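Local coordinates for protein ABC sugar (Ribose) transporter, periplasmic substrate-binding subunit (Rhodobacter sphaeroides, PDB 3L49) that probably binds a sugar in the periplasm as the solute-binding subunit of an ABC transporter, at residues 69-73 / 135-139; 10-14 / 46-50; 19-23 / 246-252. All blocks are in the same frame, centred on the assembly; numbering follows the deposited sequence.

Contact 1: 69-73 / 135-139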
# COMPACT_ATOMS: atom_id res chain seq x y z
N LEU A 69 -0.08 2.50 8.37
CA LEU A 69 -1.26 2.51 7.48
C LEU A 69 -2.58 2.95 8.13
O LEU A 69 -2.59 3.52 9.21
CB LEU A 69 -1.42 1.17 6.75
CG LEU A 69 -0.40 0.94 5.63
CD1 LEU A 69 -0.17 -0.54 5.43
CD2 LEU A 69 -0.85 1.62 4.33
N GLY A 70 -3.69 2.69 7.45
CA GLY A 70 -4.99 3.09 7.95
C GLY A 70 -5.49 4.38 7.35
O GLY A 70 -4.79 5.04 6.57
N ASN A 71 -6.71 4.75 7.73
CA ASN A 71 -7.35 5.97 7.24
C ASN A 71 -6.91 7.19 8.03
O ASN A 71 -7.06 7.23 9.25
CB ASN A 71 -8.87 5.83 7.30
CG ASN A 71 -9.46 5.17 6.07
OD1 ASN A 71 -10.53 5.56 5.62
ND2 ASN A 71 -8.76 4.19 5.51
N LEU A 72 -6.36 8.16 7.31
CA LEU A 72 -5.80 9.39 7.89
C LEU A 72 -6.87 10.25 8.57
O LEU A 72 -6.65 10.75 9.68
CB LEU A 72 -5.09 10.22 6.81
CG LEU A 72 -3.75 10.93 7.07
CD1 LEU A 72 -3.75 12.30 6.39
CD2 LEU A 72 -3.40 11.08 8.55
N ASP A 73 -8.01 10.40 7.90
CA ASP A 73 -9.10 11.25 8.39
C ASP A 73 -9.63 10.80 9.74
O ASP A 73 -9.95 11.63 10.59
CB ASP A 73 -10.24 11.35 7.35
CG ASP A 73 -10.84 9.99 6.97
OD1 ASP A 73 -10.13 8.95 7.05
OD2 ASP A 73 -12.03 9.96 6.59
N TYR A 135 -8.70 5.34 -1.32
CA TYR A 135 -8.19 6.69 -1.58
C TYR A 135 -7.89 7.52 -0.32
O TYR A 135 -7.03 8.40 -0.35
CB TYR A 135 -9.15 7.46 -2.50
CG TYR A 135 -8.53 8.68 -3.12
CD1 TYR A 135 -7.65 8.57 -4.20
CD2 TYR A 135 -8.83 9.96 -2.63
CE1 TYR A 135 -7.09 9.70 -4.78
CE2 TYR A 135 -8.26 11.10 -3.21
CZ TYR A 135 -7.40 10.96 -4.29
OH TYR A 135 -6.83 12.07 -4.86
N SER A 136 -8.58 7.23 0.78
CA SER A 136 -8.30 7.85 2.08
C SER A 136 -6.99 7.37 2.74
O SER A 136 -6.59 7.89 3.80
CB SER A 136 -9.46 7.60 3.03
OG SER A 136 -9.71 6.21 3.14
N VAL A 137 -6.34 6.38 2.14
CA VAL A 137 -5.00 5.97 2.54
C VAL A 137 -4.01 6.77 1.67
O VAL A 137 -4.08 6.69 0.44
CB VAL A 137 -4.80 4.44 2.35
CG1 VAL A 137 -3.44 3.99 2.84
CG2 VAL A 137 -5.89 3.69 3.06
N PRO A 138 -3.13 7.57 2.31
CA PRO A 138 -2.13 8.44 1.67
C PRO A 138 -1.40 7.85 0.45
O PRO A 138 -1.37 8.51 -0.60
CB PRO A 138 -1.15 8.73 2.80
CG PRO A 138 -2.01 8.75 4.01
CD PRO A 138 -3.08 7.70 3.78
N VAL A 139 -0.84 6.65 0.57
CA VAL A 139 -0.08 6.03 -0.53
C VAL A 139 -0.95 5.67 -1.74
O VAL A 139 -0.51 5.77 -2.88
CB VAL A 139 0.80 4.83 -0.08
CG1 VAL A 139 1.74 5.27 1.02
CG2 VAL A 139 -0.05 3.63 0.37
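Ser136 sits over one face of the Asn71 carboxamide. Its hydroxyl donates to Asn71 OD1 from above the carbonyl plane, with OG to OD1 at 2.7 Å and OG lying 57° out of that plane. The methyl CG2 of Val137 lies to the same side, 3.8 Å from Asn71 ND2, whereas the carboxylate of Asp47 approaches from the other side and touches CB. The contact spans the cleft between the two lobes of a type I periplasmic binding protein, where the N-terminal ends of helices 72-84 and 138-152 come together. The contact is consistent with a closed arrangement of the lobes.

Asn71 stands at the N-cap position of helix 72-84, yet its amide makes no capping bond and instead reaches across the cleft. Ser136 meets it because OG is set between the backbone N and the carbonyl carbon (chi1 56°). The amide nitrogen of Asn71 is also near OG, but at a poor angle, leaving the bond to OD1 as the sole hydrogen bond between the segments.

Beyond this bond the contact turns apolar. Gly70, at backbone angles that suit only glycine, turns its carbonyl O toward Val137, whose two methyls straddle it: CG2 is 3.9 Å and CG1 4.1 Å from Gly70 O. Toward the start of helix 138-152, Leu72 CG rests on Pro138 CG at 4.1 Å. Deeper in, near an unidentified bound ligand, Leu69 CD2 meets Val137 CG1 at 3.8 Å.

Contact 2: 10-14 / 46-50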
# COMPACT_ATOMS: atom_id res chain seq x y z
N ILE A 10 3.97 0.21 18.66
CA ILE A 10 3.61 0.06 17.24
C ILE A 10 2.09 -0.04 17.14
O ILE A 10 1.48 -0.88 17.81
CB ILE A 10 4.21 -1.24 16.62
CG1 ILE A 10 5.74 -1.23 16.70
CG2 ILE A 10 3.73 -1.44 15.17
CD1 ILE A 10 6.31 -2.62 16.66
N THR A 11 1.49 0.81 16.31
CA THR A 11 0.06 0.70 16.01
C THR A 11 -0.21 0.55 14.50
O THR A 11 -0.08 1.50 13.74
CB THR A 11 -0.81 1.84 16.69
OG1 THR A 11 -2.14 1.83 16.14
CG2 THR A 11 -0.21 3.23 16.49
N ALA A 12 -0.56 -0.66 14.08
CA ALA A 12 -0.85 -0.97 12.69
C ALA A 12 -2.33 -1.27 12.53
O ALA A 12 -2.97 -1.78 13.45
CB ALA A 12 -0.06 -2.17 12.26
N ILE A 13 -2.89 -0.98 11.36
CA ILE A 13 -4.31 -1.29 11.16
C ILE A 13 -4.56 -2.78 10.87
O ILE A 13 -5.66 -3.28 11.05
CB ILE A 13 -5.01 -0.35 10.13
CG1 ILE A 13 -6.54 -0.44 10.29
CG2 ILE A 13 -4.52 -0.64 8.70
CD1 ILE A 13 -7.34 0.66 9.62
N GLY A 14 -3.53 -3.50 10.44
CA GLY A 14 -3.68 -4.93 10.23
C GLY A 14 -2.39 -5.66 9.95
O GLY A 14 -1.33 -5.04 9.77
N ASN A 46 -9.99 -2.97 11.91
CA ASN A 46 -11.03 -2.19 12.53
C ASN A 46 -10.45 -0.85 12.95
O ASN A 46 -9.47 -0.81 13.69
CB ASN A 46 -11.59 -2.92 13.75
CG ASN A 46 -12.75 -2.20 14.38
OD1 ASN A 46 -12.60 -1.54 15.41
ND2 ASN A 46 -13.91 -2.28 13.75
N ASP A 47 -11.06 0.23 12.45
CA ASP A 47 -10.60 1.60 12.75
C ASP A 47 -10.78 1.98 14.22
O ASP A 47 -9.91 2.63 14.82
CB ASP A 47 -11.32 2.62 11.87
CG ASP A 47 -10.83 2.61 10.43
OD1 ASP A 47 -11.58 2.14 9.54
OD2 ASP A 47 -9.69 3.05 10.18
N GLN A 48 -11.91 1.55 14.79
CA GLN A 48 -12.27 1.88 16.16
C GLN A 48 -11.36 1.17 17.16
O GLN A 48 -11.08 1.72 18.23
CB GLN A 48 -13.74 1.52 16.40
CG GLN A 48 -14.59 2.70 16.85
CD GLN A 48 -14.72 3.77 15.77
OE1 GLN A 48 -14.19 4.88 15.90
NE2 GLN A 48 -15.40 3.43 14.68
N THR A 49 -10.91 -0.03 16.80
CA THR A 49 -9.90 -0.76 17.57
C THR A 49 -8.59 0.02 17.61
O THR A 49 -8.03 0.24 18.69
CB THR A 49 -9.65 -2.18 17.02
OG1 THR A 49 -10.87 -2.92 17.04
CG2 THR A 49 -8.61 -2.94 17.86
N GLN A 50 -8.15 0.47 16.43
CA GLN A 50 -6.91 1.25 16.30
C GLN A 50 -6.91 2.50 17.19
O GLN A 50 -5.93 2.77 17.88
CB GLN A 50 -6.63 1.64 14.84
CG GLN A 50 -5.38 2.52 14.68
CD GLN A 50 -4.62 2.29 13.40
OE1 GLN A 50 -5.20 2.30 12.31
NE2 GLN A 50 -3.31 2.09 13.51
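Gln50 reaches from the first turn of helix 47-60 to the hydroxyl of Thr11, and its conformation is built for that reach. CG points straight away from the backbone N (chi1 177°), then the chain bends at chi2 and carries the amide over the end of strand 7-12. There NE2 donates to Thr11 OG1 over 2.9 Å, almost straight at 172° and close to the amide plane, with Thr11 holding OG1 opposite its own backbone N to receive it. The bond helps set the amide's rotation, with OE1 left against Ile13, 3.4 Å from Ile13 CB.

Ile13 extends its long branch crosswise past Gln50, so that CD1 ends 3.4 Å from Asp47 OD2. One step back, Asn46 caps the helix: its OD1 accepts from Thr49 N at 2.7 Å, and Thr49 OG1 donates to the same oxygen from above the carbonyl plane. Two donors thus hold the Asn46 side chain in place at the helix start.

Thr11 also packs on Ile54 and Leu57 of this helix. Strand 7-12 lies between strands 37-42 and 64-68, and helix 47-60 links those two across it: the beta-alpha-beta crossover typical of a Rossmann-like lobe in periplasmic binding proteins.

Contact 3: 19-23 / 246-252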
# COMPACT_ATOMS: atom_id res chain seq x y z
N TRP A 19 2.20 -7.80 2.88
CA TRP A 19 2.99 -6.61 2.98
C TRP A 19 2.91 -6.10 4.41
O TRP A 19 3.90 -5.81 5.02
CB TRP A 19 2.52 -5.56 1.97
CG TRP A 19 3.41 -4.37 1.80
CD1 TRP A 19 4.29 -4.14 0.79
CD2 TRP A 19 3.49 -3.24 2.65
NE1 TRP A 19 4.89 -2.96 0.97
CE2 TRP A 19 4.42 -2.37 2.09
CE3 TRP A 19 2.85 -2.86 3.81
CZ2 TRP A 19 4.73 -1.20 2.67
CZ3 TRP A 19 3.16 -1.71 4.37
CH2 TRP A 19 4.09 -0.88 3.81
N ASP A 20 1.70 -6.02 4.93
CA ASP A 20 1.46 -5.52 6.27
C ASP A 20 2.16 -6.35 7.33
O ASP A 20 2.76 -5.81 8.24
CB ASP A 20 -0.04 -5.49 6.57
CG ASP A 20 -0.76 -4.37 5.84
OD1 ASP A 20 -0.23 -3.87 4.82
OD2 ASP A 20 -1.87 -4.00 6.28
N LEU A 21 2.08 -7.68 7.19
CA LEU A 21 2.70 -8.59 8.13
C LEU A 21 4.22 -8.45 8.12
O LEU A 21 4.84 -8.42 9.18
CB LEU A 21 2.28 -10.04 7.87
CG LEU A 21 2.92 -11.10 8.79
CD1 LEU A 21 2.47 -10.91 10.23
CD2 LEU A 21 2.65 -12.53 8.31
N LYS A 22 4.80 -8.35 6.92
CA LYS A 22 6.24 -8.12 6.75
C LYS A 22 6.74 -6.82 7.40
O LYS A 22 7.79 -6.83 8.05
CB LYS A 22 6.65 -8.15 5.27
CG LYS A 22 7.38 -9.41 4.82
CD LYS A 22 6.49 -10.64 4.74
CE LYS A 22 6.99 -11.63 3.69
NZ LYS A 22 6.82 -11.12 2.30
N ALA A 23 6.00 -5.73 7.24
CA ALA A 23 6.39 -4.44 7.81
C ALA A 23 6.30 -4.44 9.34
O ALA A 23 7.19 -3.92 10.03
CB ALA A 23 5.51 -3.34 7.22
N GLN A 246 7.72 -3.69 -3.74
CA GLN A 246 8.26 -2.92 -2.62
C GLN A 246 9.05 -3.78 -1.65
O GLN A 246 9.06 -5.00 -1.75
CB GLN A 246 7.13 -2.26 -1.85
CG GLN A 246 6.29 -1.25 -2.61
CD GLN A 246 5.29 -0.60 -1.70
OE1 GLN A 246 5.56 0.44 -1.11
NE2 GLN A 246 4.14 -1.25 -1.53
N GLN A 247 9.70 -3.14 -0.67
CA GLN A 247 10.41 -3.87 0.39
C GLN A 247 9.86 -3.55 1.79
O GLN A 247 10.48 -2.77 2.53
CB GLN A 247 11.90 -3.56 0.33
CG GLN A 247 12.59 -3.95 -0.97
CD GLN A 247 13.85 -3.16 -1.23
OE1 GLN A 247 14.52 -2.70 -0.30
NE2 GLN A 247 14.20 -3.00 -2.50
N PRO A 248 8.68 -4.13 2.16
CA PRO A 248 8.09 -3.87 3.49
C PRO A 248 9.00 -4.20 4.67
O PRO A 248 9.02 -3.45 5.65
CB PRO A 248 6.84 -4.75 3.50
CG PRO A 248 7.05 -5.75 2.41
CD PRO A 248 7.81 -5.00 1.37
N SER A 249 9.76 -5.29 4.57
CA SER A 249 10.75 -5.64 5.59
C SER A 249 11.84 -4.58 5.76
O SER A 249 12.29 -4.33 6.89
CB SER A 249 11.37 -7.01 5.32
OG SER A 249 10.42 -8.03 5.57
N GLU A 250 12.24 -3.94 4.66
CA GLU A 250 13.17 -2.81 4.74
C GLU A 250 12.54 -1.58 5.35
O GLU A 250 13.16 -0.93 6.20
CB GLU A 250 13.77 -2.47 3.39
CG GLU A 250 15.07 -3.16 3.14
CD GLU A 250 16.19 -2.72 4.06
OE1 GLU A 250 16.86 -3.60 4.64
OE2 GLU A 250 16.42 -1.49 4.19
N ILE A 251 11.32 -1.26 4.90
CA ILE A 251 10.55 -0.11 5.40
C ILE A 251 10.40 -0.16 6.93
O ILE A 251 10.71 0.82 7.61
CB ILE A 251 9.18 0.02 4.66
CG1 ILE A 251 9.37 0.70 3.30
CG2 ILE A 251 8.18 0.80 5.47
CD1 ILE A 251 8.48 0.15 2.18
N GLY A 252 9.98 -1.31 7.46
CA GLY A 252 9.82 -1.48 8.90
C GLY A 252 11.12 -1.29 9.66
O GLY A 252 11.15 -0.60 10.68
O HOH W 1 9.62 -8.78 8.00
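Pro248 is the bump and Trp19, with Lys22 and Ala23, forms the hollow, where helices 18-33 and 248-263 pack in the N-terminal lobe of the type I periplasmic binding protein fold. The proline ring lies against one indole face: CB is 3.6 Å from the centroid of the five-membered ring and almost directly over it, a CH-pi contact. Its CG also fits against Lys22 CB at 3.8 Å, and its CB packs near Ala23 CB.

One turn on, the surfaces close further. Gly252 has no side chain, and its CA comes 3.8 Å from Ala23 O; a beta carbon there would collide with that oxygen. The axes of the two short helical segments approach to 7.9 Å, at 38° between their directions. Ile251 CD1 comes obliquely to the six-membered ring, 4.0 Å from Trp19 CZ2.

Gln246, just before helix 248-263, puts CB at the indole edge and brings NE2 obliquely to Trp19 NE1. Both are donors, so no bond forms between them; the amide's OE1 bonds to Ser105 and its NE2 to the unidentified ligand. At the outer margin a water bridges the helices, donating to Lys22 O at 2.7 Å and hydrogen-bonded to Ser249 OG, also at 2.7 Å.

The three contacts meet around the ligand cleft. Leu69 joins them: its CB packs on Ile13 CG2 of contact 2, and its CD1 lies 3.7 Å from Trp19 CZ3 of contact 3. Contacts 1 and 2 are closest, with centres about 12 Å apart and Gly70 N 3.6 Å from Ile13 CG2; the other two pairs of centres are about 17 Å apart. Contacts 2 and 3 lie within the N-terminal lobe, joining helix 47-60 to strand 7-12 and helix 18-33 to helix 248-263, while contact 1 bridges to the second lobe. The side chains of Gln246, Leu69 and Ile13 come within about 3, 4 and 6 Å of the unidentified ligand, which is probably from the crystallisation liquor.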